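PDB 2WW2: alpha-1,2-mannosidase from Bacteroides thetaiotaomicron, which hydrolyses alpha-mannosidic linkages with inversion of anomeric configuration, as a calcium-dependent family GH92 glycoside hydrolase of a human gut symbiont. Local coordinates for residues 77-82 with 180-186; 109-113 with 122-126; 142-148 with 215-221; 231-235 with 247-253. One frame throughout, in Å; residues are numbered along the deposited sequence.

Contact 1 of 4, residues 77-82 with 180-186; sequences YGTFSI and FANYFMM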
# COMPACT_ATOMS: atom_id res chain seq x y z
N TYR A 77 -26.06 28.18 9.19
CA TYR A 77 -26.93 28.91 10.12
C TYR A 77 -27.49 30.12 9.35
O TYR A 77 -26.92 30.52 8.31
CB TYR A 77 -26.15 29.36 11.37
CG TYR A 77 -25.08 30.37 11.04
CD1 TYR A 77 -25.36 31.74 11.06
CD2 TYR A 77 -23.81 29.96 10.65
CE1 TYR A 77 -24.38 32.69 10.69
CE2 TYR A 77 -22.82 30.89 10.30
CZ TYR A 77 -23.12 32.25 10.32
OH TYR A 77 -22.17 33.16 9.97
N GLY A 78 -28.59 30.68 9.84
CA GLY A 78 -29.20 31.90 9.27
C GLY A 78 -29.49 31.71 7.80
O GLY A 78 -29.18 32.58 7.01
N THR A 79 -30.06 30.56 7.44
CA THR A 79 -30.22 30.19 6.02
C THR A 79 -31.69 30.06 5.63
O THR A 79 -32.52 29.58 6.42
CB THR A 79 -29.41 28.88 5.68
OG1 THR A 79 -29.50 28.59 4.28
CG2 THR A 79 -29.91 27.66 6.48
N PHE A 80 -32.02 30.52 4.41
CA PHE A 80 -33.34 30.32 3.83
C PHE A 80 -33.13 30.10 2.34
O PHE A 80 -31.99 30.25 1.85
CB PHE A 80 -34.28 31.50 4.13
CG PHE A 80 -33.96 32.77 3.40
CD1 PHE A 80 -34.59 33.06 2.19
CD2 PHE A 80 -33.08 33.71 3.93
CE1 PHE A 80 -34.31 34.25 1.50
CE2 PHE A 80 -32.81 34.90 3.23
CZ PHE A 80 -33.42 35.16 2.02
N SER A 81 -34.16 29.68 1.61
CA SER A 81 -33.95 29.48 0.16
C SER A 81 -35.11 30.04 -0.63
O SER A 81 -36.20 30.25 -0.11
CB SER A 81 -33.75 28.00 -0.21
OG SER A 81 -34.95 27.26 -0.04
N ILE A 82 -34.85 30.25 -1.91
CA ILE A 82 -35.86 30.73 -2.84
C ILE A 82 -35.80 29.75 -4.02
O ILE A 82 -34.71 29.39 -4.45
CB ILE A 82 -35.48 32.14 -3.33
CG1 ILE A 82 -35.69 33.18 -2.22
CG2 ILE A 82 -36.28 32.52 -4.56
CD1 ILE A 82 -35.02 34.52 -2.51
N PHE A 180 -30.87 34.38 18.71
CA PHE A 180 -30.40 34.35 17.32
C PHE A 180 -31.53 34.27 16.27
O PHE A 180 -32.48 33.50 16.43
CB PHE A 180 -29.44 33.18 17.12
CG PHE A 180 -29.11 32.91 15.69
CD1 PHE A 180 -28.15 33.68 15.04
CD2 PHE A 180 -29.79 31.94 14.99
CE1 PHE A 180 -27.85 33.46 13.69
CE2 PHE A 180 -29.49 31.68 13.64
CZ PHE A 180 -28.53 32.46 12.98
N ALA A 181 -31.38 35.04 15.19
CA ALA A 181 -32.23 34.93 13.99
C ALA A 181 -31.59 35.68 12.85
O ALA A 181 -30.87 36.65 13.07
CB ALA A 181 -33.62 35.52 14.23
N ASN A 182 -31.88 35.23 11.62
CA ASN A 182 -31.61 36.02 10.44
C ASN A 182 -32.96 36.54 9.91
O ASN A 182 -33.89 35.77 9.67
CB ASN A 182 -30.83 35.19 9.40
CG ASN A 182 -30.53 35.97 8.14
OD1 ASN A 182 -29.53 36.73 8.07
ND2 ASN A 182 -31.36 35.79 7.14
N TYR A 183 -33.07 37.87 9.80
CA TYR A 183 -34.32 38.52 9.39
C TYR A 183 -34.20 38.85 7.92
O TYR A 183 -33.27 39.56 7.52
CB TYR A 183 -34.52 39.80 10.21
CG TYR A 183 -34.48 39.55 11.70
CD1 TYR A 183 -35.61 39.09 12.37
CD2 TYR A 183 -33.31 39.72 12.43
CE1 TYR A 183 -35.59 38.84 13.75
CE2 TYR A 183 -33.28 39.48 13.82
CZ TYR A 183 -34.42 39.04 14.46
OH TYR A 183 -34.39 38.78 15.80
N PHE A 184 -35.10 38.32 7.10
CA PHE A 184 -34.96 38.52 5.66
C PHE A 184 -36.18 39.22 5.05
O PHE A 184 -37.26 39.26 5.64
CB PHE A 184 -34.67 37.19 4.95
CG PHE A 184 -35.77 36.16 5.09
CD1 PHE A 184 -36.88 36.17 4.24
CD2 PHE A 184 -35.69 35.15 6.05
CE1 PHE A 184 -37.89 35.21 4.36
CE2 PHE A 184 -36.70 34.19 6.18
CZ PHE A 184 -37.80 34.21 5.34
N MET A 185 -35.97 39.81 3.87
CA MET A 185 -37.09 40.40 3.13
C MET A 185 -36.80 40.30 1.66
O MET A 185 -35.63 40.29 1.23
CB MET A 185 -37.38 41.86 3.53
CG MET A 185 -36.36 42.88 3.07
SD MET A 185 -36.98 44.60 3.12
CE MET A 185 -38.03 44.70 1.67
N MET A 186 -37.87 40.24 0.89
CA MET A 186 -37.73 40.17 -0.56
C MET A 186 -38.89 40.85 -1.26
O MET A 186 -39.98 41.00 -0.70
CB MET A 186 -37.58 38.73 -1.01
CG MET A 186 -38.80 37.89 -0.81
SD MET A 186 -38.48 36.16 -1.20
CE MET A 186 -37.65 35.66 0.30
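Strands 80-82 and 182-186 run nearly parallel (15°) with axes 10.0 Å apart, too far for backbone pairing, so side chains fill the gap. Tyr-77 opens the contact: its CD1 lies 3.8 Å from CZ of Phe-180, which meets the edge of the tyrosine ring, while the Tyr-77 hydroxyl bonds to Asp-328. At Gly-78 the backbones come closest, its CA 4.9 Å from Asn-182 CA and 3.7 Å from Asn-182 CB; phi is positive (55°), and a CB here would crowd Asn-182 CB. Thr-79 turns away. Phe-80 (chi1 p) then reaches across and stacks face to face on Phe-184, centroids 4.2 Å apart and planes at 20°, with Phe-80 CE2 3.4 Å from Phe-184 CB. Phe-80 CE1 also meets Met-186 CE at 3.8 Å. Ser-81 faces away, and Ile-82 ends the row, Ile-82 CD1 4.0 Å from Met-186 CE. Such apolar filling between two strands of facing layers is typical of a beta-sandwich, here that of the GH92 N-terminal domain.

Contact 2 of 4, residues 109-113 with 122-126; sequences PYNYS and TSLSA
Residues 111-113 and 122-126 are extended and antiparallel, their short axes 4.7 Å apart at 168°, and form part of a beta hairpin (strands 111-116 and 121-126) in the N-terminal domain. Tyr-112 and Leu-124 make the hydrogen-bonded pair (CA-CA 5.6 Å): Tyr-112 N to Leu-124 O and Leu-124 N to Tyr-112 O are both 3.0 Å. Ser-113 and Ser-123 form the next, non-hydrogen-bonded pair, CA-CA 4.0 Å. CA-H...O contacts add to the ladder, Ser-123 CA to Tyr-112 O at 3.1 Å and Asn-111 CA to Leu-124 O at 3.2 Å. Ahead of the strand, Pro-109 (phi/psi -67/-25) and Tyr-110 (-104/-3) turn the chain before Asn-111 extends it.

One face carries Tyr-112 (chi1 t) and Leu-124 (chi1 p, chi2 t), whose CD2 atoms meet at 4.1 Å; both also pack on Phe-64. The Tyr-112 hydroxyl bonds to Glu-105, a ligand of a bound sodium ion together with His-102. On the other face Ser-113 and Ser-123 bring their CB atoms to 3.5 Å, and Ser-123 OG bonds to Glu-134. Past the end of the paired region Tyr-110 and Ser-125 both touch Ser-260 of helix 256-271. There Ser-125 (chi1 m) gives its OG proton to the backbone, Ser-125 OG to Tyr-110 O being 2.6 Å.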
# COMPACT_ATOMS: atom_id res chain seq x y z
N PRO A 109 -18.44 33.81 -9.81
CA PRO A 109 -18.57 34.44 -8.49
C PRO A 109 -19.63 35.54 -8.46
O PRO A 109 -20.14 35.85 -7.39
CB PRO A 109 -17.19 35.07 -8.26
CG PRO A 109 -16.26 34.25 -9.11
CD PRO A 109 -17.06 33.89 -10.33
N TYR A 110 -19.91 36.15 -9.62
CA TYR A 110 -20.74 37.34 -9.69
C TYR A 110 -22.15 37.02 -10.21
O TYR A 110 -22.99 37.90 -10.29
CB TYR A 110 -20.07 38.41 -10.59
CG TYR A 110 -19.81 37.91 -11.98
CD1 TYR A 110 -20.80 38.00 -12.97
CD2 TYR A 110 -18.59 37.33 -12.32
CE1 TYR A 110 -20.56 37.52 -14.26
CE2 TYR A 110 -18.36 36.84 -13.59
CZ TYR A 110 -19.33 36.95 -14.56
OH TYR A 110 -19.08 36.44 -15.83
N ASN A 111 -22.39 35.76 -10.58
CA ASN A 111 -23.67 35.32 -11.10
C ASN A 111 -23.70 33.81 -11.29
O ASN A 111 -22.80 33.23 -11.87
CB ASN A 111 -23.96 35.98 -12.47
CG ASN A 111 -25.37 35.67 -12.98
OD1 ASN A 111 -26.34 36.34 -12.59
ND2 ASN A 111 -25.49 34.67 -13.84
N TYR A 112 -24.75 33.17 -10.81
CA TYR A 112 -25.02 31.78 -11.12
C TYR A 112 -26.30 31.71 -11.95
O TYR A 112 -27.34 32.26 -11.56
CB TYR A 112 -25.19 30.98 -9.82
CG TYR A 112 -25.53 29.52 -10.06
CD1 TYR A 112 -24.53 28.54 -10.11
CD2 TYR A 112 -26.84 29.11 -10.26
CE1 TYR A 112 -24.83 27.19 -10.34
CE2 TYR A 112 -27.17 27.76 -10.48
CZ TYR A 112 -26.16 26.81 -10.51
OH TYR A 112 -26.48 25.50 -10.73
N SER A 113 -26.22 31.05 -13.11
CA SER A 113 -27.38 30.93 -14.00
C SER A 113 -27.60 29.44 -14.31
O SER A 113 -26.64 28.69 -14.51
CB SER A 113 -27.14 31.72 -15.29
OG SER A 113 -28.20 31.55 -16.22
N THR A 122 -33.19 30.73 -14.60
CA THR A 122 -33.03 31.70 -13.52
C THR A 122 -31.56 32.04 -13.32
O THR A 122 -30.69 31.21 -13.59
CB THR A 122 -33.68 31.20 -12.20
OG1 THR A 122 -33.62 32.23 -11.21
CG2 THR A 122 -32.97 29.98 -11.68
N SER A 123 -31.28 33.28 -12.93
CA SER A 123 -29.94 33.59 -12.45
C SER A 123 -30.00 34.52 -11.25
O SER A 123 -31.03 35.19 -10.99
CB SER A 123 -29.03 34.14 -13.55
OG SER A 123 -29.25 35.51 -13.81
N LEU A 124 -28.93 34.52 -10.47
CA LEU A 124 -28.86 35.36 -9.30
C LEU A 124 -27.45 35.92 -9.15
O LEU A 124 -26.47 35.25 -9.49
CB LEU A 124 -29.24 34.56 -8.05
CG LEU A 124 -28.40 33.33 -7.70
CD1 LEU A 124 -28.39 33.15 -6.22
CD2 LEU A 124 -28.91 32.07 -8.38
N SER A 125 -27.36 37.12 -8.59
CA SER A 125 -26.09 37.77 -8.34
C SER A 125 -26.19 38.35 -6.94
O SER A 125 -27.27 38.74 -6.51
CB SER A 125 -25.86 38.89 -9.38
OG SER A 125 -25.58 38.32 -10.66
N ALA A 126 -25.07 38.40 -6.22
CA ALA A 126 -25.12 38.83 -4.83
C ALA A 126 -24.43 40.17 -4.61
O ALA A 126 -23.49 40.53 -5.32
CB ALA A 126 -24.48 37.76 -3.94

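Contact 3 of 4, residues 142-148 with 215-221; sequences DQYVVVD and TCAYLKF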
# COMPACT_ATOMS: atom_id res chain seq x y z
N ASP A 142 -47.96 27.05 -15.12
CA ASP A 142 -48.11 27.82 -13.87
C ASP A 142 -46.74 28.34 -13.43
O ASP A 142 -45.73 27.67 -13.66
CB ASP A 142 -48.75 26.97 -12.76
CG ASP A 142 -50.21 26.58 -13.06
OD1 ASP A 142 -50.87 27.30 -13.83
OD2 ASP A 142 -50.69 25.56 -12.54
N GLN A 143 -46.72 29.51 -12.80
CA GLN A 143 -45.49 30.19 -12.42
C GLN A 143 -45.48 30.39 -10.90
O GLN A 143 -46.33 31.10 -10.37
CB GLN A 143 -45.44 31.57 -13.08
CG GLN A 143 -45.58 31.57 -14.61
CD GLN A 143 -45.61 32.99 -15.18
OE1 GLN A 143 -45.65 33.96 -14.43
NE2 GLN A 143 -45.61 33.12 -16.52
N TYR A 144 -44.53 29.77 -10.22
CA TYR A 144 -44.42 29.94 -8.77
C TYR A 144 -43.03 30.33 -8.32
O TYR A 144 -42.05 30.06 -8.99
CB TYR A 144 -44.73 28.64 -8.06
CG TYR A 144 -46.09 28.05 -8.35
CD1 TYR A 144 -47.21 28.44 -7.63
CD2 TYR A 144 -46.23 27.06 -9.31
CE1 TYR A 144 -48.46 27.87 -7.88
CE2 TYR A 144 -47.46 26.49 -9.58
CZ TYR A 144 -48.56 26.90 -8.86
OH TYR A 144 -49.77 26.31 -9.13
N VAL A 145 -42.95 30.92 -7.14
CA VAL A 145 -41.72 30.96 -6.39
C VAL A 145 -42.05 30.43 -5.00
O VAL A 145 -43.06 30.85 -4.41
CB VAL A 145 -41.16 32.40 -6.29
CG1 VAL A 145 -39.95 32.45 -5.34
CG2 VAL A 145 -40.84 32.95 -7.70
N VAL A 146 -41.23 29.52 -4.49
CA VAL A 146 -41.37 29.03 -3.12
C VAL A 146 -40.25 29.61 -2.29
O VAL A 146 -39.07 29.59 -2.70
CB VAL A 146 -41.31 27.50 -3.03
CG1 VAL A 146 -41.22 27.03 -1.56
CG2 VAL A 146 -42.51 26.87 -3.75
N VAL A 147 -40.62 30.11 -1.11
CA VAL A 147 -39.67 30.58 -0.13
C VAL A 147 -39.65 29.57 1.02
O VAL A 147 -40.70 29.19 1.53
CB VAL A 147 -40.04 31.98 0.39
CG1 VAL A 147 -39.10 32.41 1.48
CG2 VAL A 147 -40.01 33.03 -0.77
N ASP A 148 -38.46 29.12 1.39
CA ASP A 148 -38.31 28.05 2.37
C ASP A 148 -37.48 28.66 3.49
O ASP A 148 -36.33 29.04 3.28
CB ASP A 148 -37.62 26.85 1.70
CG ASP A 148 -37.35 25.69 2.66
OD1 ASP A 148 -37.07 25.94 3.85
OD2 ASP A 148 -37.43 24.53 2.20
N THR A 215 -41.27 26.22 7.99
CA THR A 215 -42.25 27.00 7.23
C THR A 215 -41.77 27.28 5.81
O THR A 215 -40.57 27.47 5.58
CB THR A 215 -42.56 28.37 7.89
OG1 THR A 215 -41.37 29.19 7.97
CG2 THR A 215 -43.13 28.19 9.30
N CYS A 216 -42.73 27.32 4.89
CA CYS A 216 -42.51 27.76 3.52
C CYS A 216 -43.69 28.63 3.09
O CYS A 216 -44.75 28.66 3.74
CB CYS A 216 -42.39 26.55 2.57
SG CYS A 216 -41.04 25.36 2.97
N ALA A 217 -43.52 29.34 1.98
CA ALA A 217 -44.61 30.14 1.43
C ALA A 217 -44.49 30.05 -0.06
O ALA A 217 -43.37 29.86 -0.58
CB ALA A 217 -44.49 31.59 1.87
N TYR A 218 -45.61 30.16 -0.74
CA TYR A 218 -45.56 30.22 -2.20
C TYR A 218 -46.24 31.47 -2.70
O TYR A 218 -47.15 31.99 -2.07
CB TYR A 218 -46.17 28.96 -2.85
CG TYR A 218 -47.67 28.99 -2.97
CD1 TYR A 218 -48.29 29.63 -4.06
CD2 TYR A 218 -48.48 28.38 -2.02
CE1 TYR A 218 -49.66 29.65 -4.18
CE2 TYR A 218 -49.87 28.41 -2.14
CZ TYR A 218 -50.44 29.04 -3.23
OH TYR A 218 -51.80 29.07 -3.36
N LEU A 219 -45.78 31.93 -3.86
CA LEU A 219 -46.35 33.03 -4.58
C LEU A 219 -46.53 32.54 -6.00
O LEU A 219 -45.66 31.86 -6.53
CB LEU A 219 -45.37 34.21 -4.58
CG LEU A 219 -45.09 34.73 -3.17
CD1 LEU A 219 -43.79 34.13 -2.65
CD2 LEU A 219 -45.02 36.23 -3.20
N LYS A 220 -47.68 32.86 -6.60
CA LYS A 220 -47.97 32.49 -7.97
C LYS A 220 -48.05 33.76 -8.83
O LYS A 220 -48.63 34.76 -8.40
CB LYS A 220 -49.30 31.73 -8.03
CG LYS A 220 -49.64 31.14 -9.39
CD LYS A 220 -50.97 30.38 -9.27
CE LYS A 220 -51.16 29.37 -10.39
NZ LYS A 220 -51.36 30.03 -11.70
N PHE A 221 -47.47 33.71 -10.03
CA PHE A 221 -47.40 34.90 -10.89
C PHE A 221 -48.10 34.72 -12.23
O PHE A 221 -48.56 33.64 -12.57
CB PHE A 221 -45.94 35.34 -11.10
CG PHE A 221 -45.22 35.63 -9.82
CD1 PHE A 221 -45.30 36.89 -9.24
CD2 PHE A 221 -44.53 34.63 -9.16
CE1 PHE A 221 -44.65 37.15 -8.04
CE2 PHE A 221 -43.89 34.88 -7.96
CZ PHE A 221 -43.94 36.13 -7.40
O HOH W 1 -49.08 31.17 -13.16
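Strands 143-148 and 216-221 run antiparallel, axes 4.6 Å apart at 163°, as neighbours in the beta-sandwich of the N-terminal domain. Between Val-145/Leu-219 and Val-147/Ala-217 the ladder is regular: Val-145 N to Leu-219 O is 2.9 Å and Leu-219 N to Val-145 O 3.0 Å, with Val-147 N to Ala-217 O 2.8 Å and Ala-217 N to Val-147 O 2.9 Å repeating the pattern two residues on.

The face bearing Val-145, Val-147, Ala-217, Leu-219 and Phe-221 is largely apolar, with Gln-143 at one end. The Phe-221 ring (chi1 m) leans diagonally along it, Phe-221 CE2 reaching Val-145 CG2 at 3.6 Å, and Phe-188 of strand 182-188 packs beside both. Ala-217 is the low point of this surface, a shallow hollow taken up by Ile-156 and Ile-158 of strand 154-159, while Met-186 packs on Val-147. On the other face the Tyr-144 ring (chi1 m) leans over the second strand and rests against both Tyr-218 and Lys-220: Tyr-144 CD1 to Tyr-218 CD1 is 3.9 Å, and Tyr-144 OH to Lys-220 CE 3.6 Å. Farther along, Cys-216 SG lies 3.7 Å from CG of Asp-148, whose carboxylate bonds to Tyr-214 and Arg-96.

At the partly exposed end Lys-220 NZ forms a salt bridge with Asp-142 OD1 (3.5 Å), its hydrogen bond weak. Water 1 ties this corner together, 2.9 Å from Lys-220 NZ, 2.9 Å from Gln-143 N and 2.6 Å from Phe-221 O.

Contact 4 of 4, residues 231-235 with 247-253; sequences IRTAS and FNREVAD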
# COMPACT_ATOMS: atom_id res chain seq x y z
N ILE A 231 -36.52 39.22 -8.51
CA ILE A 231 -36.70 39.05 -7.07
C ILE A 231 -35.53 39.74 -6.41
O ILE A 231 -34.38 39.45 -6.75
CB ILE A 231 -36.64 37.57 -6.64
CG1 ILE A 231 -37.55 36.70 -7.53
CG2 ILE A 231 -37.06 37.41 -5.14
CD1 ILE A 231 -37.49 35.20 -7.20
N ARG A 232 -35.81 40.64 -5.48
CA ARG A 232 -34.76 41.37 -4.77
C ARG A 232 -34.84 40.95 -3.34
O ARG A 232 -35.93 40.89 -2.79
CB ARG A 232 -34.98 42.88 -4.84
CG ARG A 232 -35.01 43.41 -6.26
CD ARG A 232 -35.37 44.92 -6.33
NE ARG A 232 -35.55 45.26 -7.73
CZ ARG A 232 -36.73 45.41 -8.32
NH1 ARG A 232 -37.84 45.31 -7.60
NH2 ARG A 232 -36.80 45.66 -9.62
N THR A 233 -33.69 40.67 -2.71
CA THR A 233 -33.71 40.18 -1.34
C THR A 233 -32.49 40.66 -0.53
O THR A 233 -31.42 40.91 -1.09
CB THR A 233 -33.86 38.63 -1.32
OG1 THR A 233 -34.07 38.16 0.02
CG2 THR A 233 -32.63 37.93 -1.90
N ALA A 234 -32.66 40.84 0.78
CA ALA A 234 -31.54 41.11 1.67
C ALA A 234 -31.92 40.61 3.05
O ALA A 234 -33.10 40.36 3.33
CB ALA A 234 -31.19 42.60 1.71
N SER A 235 -30.92 40.44 3.90
CA SER A 235 -31.17 39.97 5.26
C SER A 235 -30.27 40.71 6.24
O SER A 235 -29.33 41.42 5.85
CB SER A 235 -30.93 38.45 5.37
OG SER A 235 -29.54 38.15 5.38
N PHE A 247 -31.48 46.16 2.37
CA PHE A 247 -32.21 46.02 1.10
C PHE A 247 -32.18 47.33 0.32
O PHE A 247 -31.87 47.37 -0.88
CB PHE A 247 -33.67 45.63 1.38
CG PHE A 247 -34.54 45.49 0.14
CD1 PHE A 247 -34.79 44.23 -0.43
CD2 PHE A 247 -35.13 46.61 -0.43
CE1 PHE A 247 -35.60 44.10 -1.55
CE2 PHE A 247 -35.94 46.49 -1.56
CZ PHE A 247 -36.18 45.23 -2.12
N ASN A 248 -32.50 48.43 1.01
CA ASN A 248 -32.60 49.73 0.34
C ASN A 248 -31.26 50.25 -0.14
O ASN A 248 -31.15 50.88 -1.20
CB ASN A 248 -33.32 50.73 1.23
CG ASN A 248 -34.81 50.49 1.25
OD1 ASN A 248 -35.43 50.24 0.21
ND2 ASN A 248 -35.41 50.56 2.44
N ARG A 249 -30.21 49.96 0.63
CA ARG A 249 -28.90 50.41 0.23
C ARG A 249 -28.33 49.57 -0.92
O ARG A 249 -27.67 50.11 -1.80
CB ARG A 249 -27.92 50.38 1.40
CG ARG A 249 -26.64 51.13 1.08
CD ARG A 249 -25.69 51.18 2.26
NE ARG A 249 -26.21 51.93 3.41
CZ ARG A 249 -26.52 51.39 4.59
NH1 ARG A 249 -26.42 50.07 4.78
NH2 ARG A 249 -26.94 52.17 5.58
N GLU A 250 -28.58 48.26 -0.90
CA GLU A 250 -27.81 47.36 -1.77
C GLU A 250 -28.56 46.84 -2.99
O GLU A 250 -27.93 46.59 -4.02
CB GLU A 250 -27.24 46.17 -0.97
CG GLU A 250 -26.28 46.58 0.17
CD GLU A 250 -25.67 45.39 0.92
OE1 GLU A 250 -25.59 44.29 0.33
OE2 GLU A 250 -25.26 45.57 2.10
N VAL A 251 -29.87 46.63 -2.89
CA VAL A 251 -30.56 45.95 -4.01
C VAL A 251 -31.84 46.63 -4.51
O VAL A 251 -32.35 46.28 -5.58
CB VAL A 251 -30.88 44.45 -3.69
CG1 VAL A 251 -29.57 43.61 -3.61
CG2 VAL A 251 -31.69 44.33 -2.40
N ALA A 252 -32.36 47.59 -3.75
CA ALA A 252 -33.62 48.23 -4.14
C ALA A 252 -33.52 48.74 -5.58
O ALA A 252 -32.51 49.33 -5.95
CB ALA A 252 -33.97 49.39 -3.18
N ASP A 253 -34.55 48.49 -6.38
CA ASP A 253 -34.65 48.98 -7.76
C ASP A 253 -33.72 48.30 -8.76
O ASP A 253 -33.72 48.64 -9.93
CB ASP A 253 -34.39 50.49 -7.85
CG ASP A 253 -35.36 51.29 -7.00
OD1 ASP A 253 -34.88 52.21 -6.30
OD2 ASP A 253 -36.57 50.99 -7.02
O HOH W 2 -35.16 46.67 -11.78
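Van der Waals packing comes first. Ala-234 CB presses on the helix backbone, 3.6 Å from Phe-247 CA and 3.9 Å from Phe-247 CB, and Val-251 CG2 approaches to 4.5 Å from the same Ala-234 CB. The Phe-247 ring (chi1 t) lies along the strand: its CE1 is 3.6 Å from Arg-232 CB and, edge on, 3.5 Å from Arg-232 O. Val-251 CG2 also meets Thr-233 O at 3.7 Å. Here the C-terminal end of helix 240-250 covers the outward face of strand 229-236, the face turned away from Phe-80, so that the chain leaving the N-terminal beta-sandwich folds straight back on it. Backbone bonds shape the helix end, since Phe-247 O accepts from both Val-251 N and Ala-252 N at 2.9 Å. Polar contacts gather on Arg-232. Its guanidinium has Asp-253 CA over one face, its NH1 forms a salt bridge with Glu-187 and hydrogen-bonds a glycerol, probably from the crystallisation liquor, and water 2 links Arg-232 NH2 (2.9 Å) to Asp-253 O (3.1 Å).

How the contacts relate
All four contacts reach one large, curled antiparallel sheet. Contacts 1 and 3 lie side by side through the neighbouring strands 80-86 and 143-148, with Ser-81 N to Asp-148 O at 2.8 Å, and Met-186 SD of contact 1 packs 3.5 Å from Val-147 CG2 of contact 3. Contacts 1 and 4 are joined through the neighbouring strands 182-188 and 229-236, Met-185 N lying 3.0 Å from Ala-234 O. Contact 3 meets contact 4 where Val-145 CG2 is 4.1 Å from Ile-231 CD1. Contact 2 touches none of the others, its nearest atoms about 6 to 8 Å from theirs; the Tyr-112 side chain lies about 8 Å from a bound sodium ion.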